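Local coordinates for beta-1,3-1,4-glucanase (Caldicellulosiruptor sp. F32, PDB 5H4R) that hydrolyses mixed-linkage beta-1,3-1,4-glucans such as lichenan, as a thermophile's glycoside hydrolase family 5 lichenase, at the beta-D-glucopyranose site. Residues are numbered along the deposited sequence; one frame, centred on the assembly and turned at random.

The beta-D-glucopyranose site. Residues 55, 76, 141-142, 187-188, 198, 272, 274, 281, 326, 360, 362, 370, 372. With BGC (beta-D-glucopyranose), chain B; BGC (beta-D-glucopyranose), chain C; BGC (beta-D-glucopyranose), chain D; BGC (beta-D-glucopyranose), chain E.
Cellotetraose lies along the active-site cleft of this glycoside hydrolase family 5 (β/α)8 barrel, its four glucoses running from BGC chain E through D and C to B at the reducing end. The scissile linkage joins C and B, flanked by the two catalytic positions. The acid/base is the engineered Gln188, a glutamate in nature; its extended chain brings NE2 to the glycosidic O4 of BGC chain B at 3.1 Å, where the native carboxyl would donate its proton. His272 ND1 holds the amide by OE1. The nucleophile, Glu326, takes the 2-hydroxyl O2 of BGC chain C on the syn lone pair of OE2 (2.8 Å). Its OE1 faces the anomeric C1 of that sugar at 3.2 Å, positioned by Tyr274 OH, which probably tempers its charge. Asn187 ND2 donates to the same O2, which lies in the amide plane, and His141 NE2 meets O3 almost straight on (168°). The 2- and 3-hydroxyls of this buried sugar, its ring twisted out of the chair as expected at subsite -1, are thus recognised, which is likely to select glucose. Trp360, CG anti to the backbone N (chi1 -179°), makes a rim-offset CH-pi contact with C3 of BGC chain C and donates NE1 to O2 of BGC chain D (3.0 Å); an alanine here would remove ring face and N-H, and would probably loosen the grip on both sugars. Glu370 OE1 accepts from O6 of BGC chain C at 2.7 Å and also from that O2 of chain D, a pairing likely to be sensitive to the rings' turn about their linkage. Asn55 ND2 hydrogen-bonds to O3 of BGC chain D, in its amide plane. At the ends, flat indoles suit apolar C-H faces by CH-pi contact: Trp76 with C5 of the less buried BGC chain E, Trp198 with C1 of BGC chain B.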
# COMPACT_ATOMS: atom_id res chain seq x y z
N ASN A 55 6.14 -7.95 -4.45
CA ASN A 55 7.09 -9.06 -4.35
C ASN A 55 8.43 -8.74 -5.03
O ASN A 55 9.08 -9.62 -5.61
CB ASN A 55 6.49 -10.34 -4.93
CG ASN A 55 5.58 -11.06 -3.91
OD1 ASN A 55 5.28 -10.54 -2.84
ND2 ASN A 55 5.17 -12.27 -4.25
N TRP A 76 11.58 -13.24 -5.45
CA TRP A 76 10.19 -13.64 -5.51
C TRP A 76 9.57 -13.40 -6.88
O TRP A 76 8.94 -14.31 -7.42
CB TRP A 76 9.39 -12.91 -4.41
CG TRP A 76 9.71 -13.37 -3.00
CD1 TRP A 76 10.59 -14.34 -2.61
CD2 TRP A 76 9.14 -12.85 -1.79
NE1 TRP A 76 10.59 -14.47 -1.24
CE2 TRP A 76 9.72 -13.56 -0.71
CE3 TRP A 76 8.21 -11.84 -1.51
CZ2 TRP A 76 9.38 -13.29 0.61
CZ3 TRP A 76 7.88 -11.58 -0.20
CH2 TRP A 76 8.46 -12.30 0.84
N HIS A 141 8.25 -2.16 4.59
CA HIS A 141 7.30 -3.22 4.30
C HIS A 141 7.47 -4.37 5.28
O HIS A 141 7.00 -4.27 6.43
CB HIS A 141 7.40 -3.60 2.82
CG HIS A 141 6.13 -4.16 2.28
ND1 HIS A 141 5.06 -3.37 1.92
CD2 HIS A 141 5.75 -5.45 2.07
CE1 HIS A 141 4.08 -4.14 1.49
NE2 HIS A 141 4.48 -5.41 1.55
N HIS A 142 8.09 -5.50 4.89
CA HIS A 142 8.14 -6.72 5.72
C HIS A 142 9.29 -6.66 6.72
O HIS A 142 10.17 -7.52 6.74
CB HIS A 142 8.28 -7.99 4.89
CG HIS A 142 7.13 -8.31 3.99
ND1 HIS A 142 5.82 -8.34 4.41
CD2 HIS A 142 7.12 -8.68 2.69
CE1 HIS A 142 5.04 -8.68 3.39
NE2 HIS A 142 5.81 -8.91 2.34
N ASN A 187 4.04 -0.49 6.44
CA ASN A 187 3.02 -1.19 5.67
C ASN A 187 1.85 -1.67 6.53
O ASN A 187 0.78 -1.05 6.52
CB ASN A 187 3.71 -2.35 4.94
CG ASN A 187 2.77 -3.19 4.16
OD1 ASN A 187 1.98 -2.67 3.38
ND2 ASN A 187 2.87 -4.51 4.33
N GLN A 188 2.05 -2.73 7.30
CA GLN A 188 0.96 -3.35 8.08
C GLN A 188 1.46 -3.60 9.49
O GLN A 188 1.71 -4.74 9.91
CB GLN A 188 0.46 -4.63 7.41
CG GLN A 188 -0.22 -4.32 6.12
CD GLN A 188 -0.84 -5.48 5.40
OE1 GLN A 188 -1.80 -5.29 4.67
NE2 GLN A 188 -0.27 -6.68 5.55
N TRP A 198 -4.16 -10.05 13.16
CA TRP A 198 -5.04 -9.43 12.18
C TRP A 198 -6.34 -8.91 12.77
O TRP A 198 -7.19 -8.43 12.01
CB TRP A 198 -5.37 -10.40 11.04
CG TRP A 198 -4.12 -10.92 10.35
CD1 TRP A 198 -3.61 -12.18 10.43
CD2 TRP A 198 -3.22 -10.17 9.52
NE1 TRP A 198 -2.47 -12.28 9.67
CE2 TRP A 198 -2.19 -11.05 9.13
CE3 TRP A 198 -3.17 -8.85 9.08
CZ2 TRP A 198 -1.14 -10.66 8.29
CZ3 TRP A 198 -2.12 -8.45 8.25
CH2 TRP A 198 -1.12 -9.36 7.86
N HIS A 272 -5.41 -0.92 3.64
CA HIS A 272 -5.41 -2.05 2.72
C HIS A 272 -6.72 -2.79 2.90
O HIS A 272 -7.19 -2.91 4.04
CB HIS A 272 -4.27 -3.01 2.98
CG HIS A 272 -2.94 -2.38 2.83
ND1 HIS A 272 -1.77 -3.03 3.15
CD2 HIS A 272 -2.59 -1.14 2.40
CE1 HIS A 272 -0.75 -2.22 2.92
NE2 HIS A 272 -1.22 -1.07 2.45
N TYR A 274 -8.52 -6.09 0.95
CA TYR A 274 -8.81 -7.14 -0.02
C TYR A 274 -10.15 -7.73 0.38
O TYR A 274 -10.25 -8.72 1.08
CB TYR A 274 -7.71 -8.18 -0.02
CG TYR A 274 -6.32 -7.71 -0.40
CD1 TYR A 274 -5.48 -7.12 0.53
CD2 TYR A 274 -5.81 -7.94 -1.65
CE1 TYR A 274 -4.18 -6.74 0.20
CE2 TYR A 274 -4.52 -7.60 -1.99
CZ TYR A 274 -3.71 -6.97 -1.08
OH TYR A 274 -2.42 -6.64 -1.41
N LEU A 281 -8.96 -12.64 -1.39
CA LEU A 281 -7.67 -12.96 -0.80
C LEU A 281 -7.59 -14.37 -0.24
O LEU A 281 -6.54 -15.00 -0.31
CB LEU A 281 -7.35 -11.93 0.27
CG LEU A 281 -6.07 -12.13 1.07
CD1 LEU A 281 -4.87 -12.13 0.17
CD2 LEU A 281 -5.96 -11.02 2.12
N GLU A 326 -3.32 -0.95 -1.13
CA GLU A 326 -3.35 -2.31 -1.68
C GLU A 326 -4.77 -2.82 -1.71
O GLU A 326 -5.48 -2.75 -0.70
CB GLU A 326 -2.51 -3.31 -0.87
CG GLU A 326 -1.03 -3.07 -0.83
CD GLU A 326 -0.29 -4.09 0.02
OE1 GLU A 326 -0.83 -5.21 0.23
OE2 GLU A 326 0.85 -3.79 0.47
N TRP A 360 -2.42 -4.68 -6.13
CA TRP A 360 -1.24 -5.45 -5.72
C TRP A 360 -0.85 -6.39 -6.86
O TRP A 360 -1.48 -7.42 -7.07
CB TRP A 360 -1.56 -6.25 -4.46
CG TRP A 360 -0.42 -7.05 -3.96
CD1 TRP A 360 -0.30 -8.40 -3.99
CD2 TRP A 360 0.77 -6.55 -3.38
NE1 TRP A 360 0.91 -8.78 -3.46
CE2 TRP A 360 1.59 -7.66 -3.08
CE3 TRP A 360 1.24 -5.27 -3.08
CZ2 TRP A 360 2.83 -7.52 -2.48
CZ3 TRP A 360 2.46 -5.14 -2.48
CH2 TRP A 360 3.25 -6.26 -2.19
N ASN A 362 1.92 -8.77 -7.95
CA ASN A 362 3.10 -9.49 -7.49
C ASN A 362 3.71 -10.40 -8.56
O ASN A 362 4.56 -11.23 -8.24
CB ASN A 362 2.77 -10.30 -6.23
CG ASN A 362 1.77 -11.41 -6.48
OD1 ASN A 362 1.17 -11.48 -7.55
ND2 ASN A 362 1.58 -12.28 -5.51
N GLU A 370 -0.19 -16.74 -4.20
CA GLU A 370 -1.22 -15.71 -4.33
C GLU A 370 -1.12 -15.09 -5.72
O GLU A 370 -0.26 -14.24 -5.97
CB GLU A 370 -1.05 -14.66 -3.25
CG GLU A 370 -1.12 -15.24 -1.86
CD GLU A 370 -0.97 -14.21 -0.75
OE1 GLU A 370 -0.85 -13.01 -1.05
OE2 GLU A 370 -0.95 -14.63 0.44
N PHE A 372 -1.94 -12.74 -7.98
CA PHE A 372 -2.46 -11.40 -8.14
C PHE A 372 -1.90 -10.69 -9.38
O PHE A 372 -2.20 -9.52 -9.61
CB PHE A 372 -2.10 -10.56 -6.90
CG PHE A 372 -2.97 -10.82 -5.69
CD1 PHE A 372 -4.27 -10.32 -5.65
CD2 PHE A 372 -2.48 -11.46 -4.57
CE1 PHE A 372 -5.07 -10.50 -4.53
CE2 PHE A 372 -3.26 -11.64 -3.44
CZ PHE A 372 -4.57 -11.17 -3.43
C2 BGC B . -2.77 -11.46 4.52
C3 BGC B . -1.50 -10.69 4.16
C4 BGC B . -1.85 -9.39 3.44
C5 BGC B . -2.82 -8.58 4.31
C6 BGC B . -3.54 -7.42 3.60
C1 BGC B . -3.68 -10.57 5.38
O1 BGC B . -4.94 -11.19 5.68
O2 BGC B . -2.39 -12.66 5.20
O3 BGC B . -0.69 -11.50 3.31
O4 BGC B . -0.57 -8.73 3.26
O5 BGC B . -3.93 -9.40 4.63
O6 BGC B . -4.61 -6.89 4.43
C2 BGC C . 0.94 -7.28 2.18
C3 BGC C . 1.56 -7.78 0.89
C4 BGC C . 0.91 -9.11 0.56
C5 BGC C . -0.51 -8.77 0.12
C6 BGC C . -1.32 -10.02 -0.24
C1 BGC C . -0.55 -7.64 2.34
O2 BGC C . 1.16 -5.86 2.31
O3 BGC C . 2.96 -7.92 1.11
O4 BGC C . 1.63 -9.71 -0.52
O5 BGC C . -1.20 -8.03 1.13
O6 BGC C . -1.29 -11.02 0.78
C2 BGC D . 2.26 -11.67 -1.70
C3 BGC D . 2.67 -13.12 -1.51
C4 BGC D . 3.85 -13.19 -0.55
C5 BGC D . 3.52 -12.46 0.75
C6 BGC D . 4.71 -12.40 1.70
C1 BGC D . 1.95 -11.07 -0.33
O2 BGC D . 1.10 -11.61 -2.54
O3 BGC D . 3.02 -13.62 -2.81
O4 BGC D . 4.04 -14.58 -0.22
O5 BGC D . 3.13 -11.14 0.47
O6 BGC D . 4.25 -11.92 2.99
C2 BGC E . 5.42 -16.43 0.29
C3 BGC E . 6.79 -17.08 0.11
C4 BGC E . 7.08 -17.13 -1.38
C5 BGC E . 6.90 -15.73 -2.00
C6 BGC E . 7.21 -15.75 -3.48
C1 BGC E . 5.34 -15.08 -0.43
O2 BGC E . 5.25 -16.26 1.70
O3 BGC E . 6.76 -18.42 0.64
O4 BGC E . 8.43 -17.56 -1.51
O5 BGC E . 5.55 -15.32 -1.81
O6 BGC E . 6.31 -16.65 -4.10
O HOH W 1 5.18 -8.99 -0.36
O HOH W 2 2.47 -16.28 -2.98
O HOH W 3 0.50 -14.00 2.51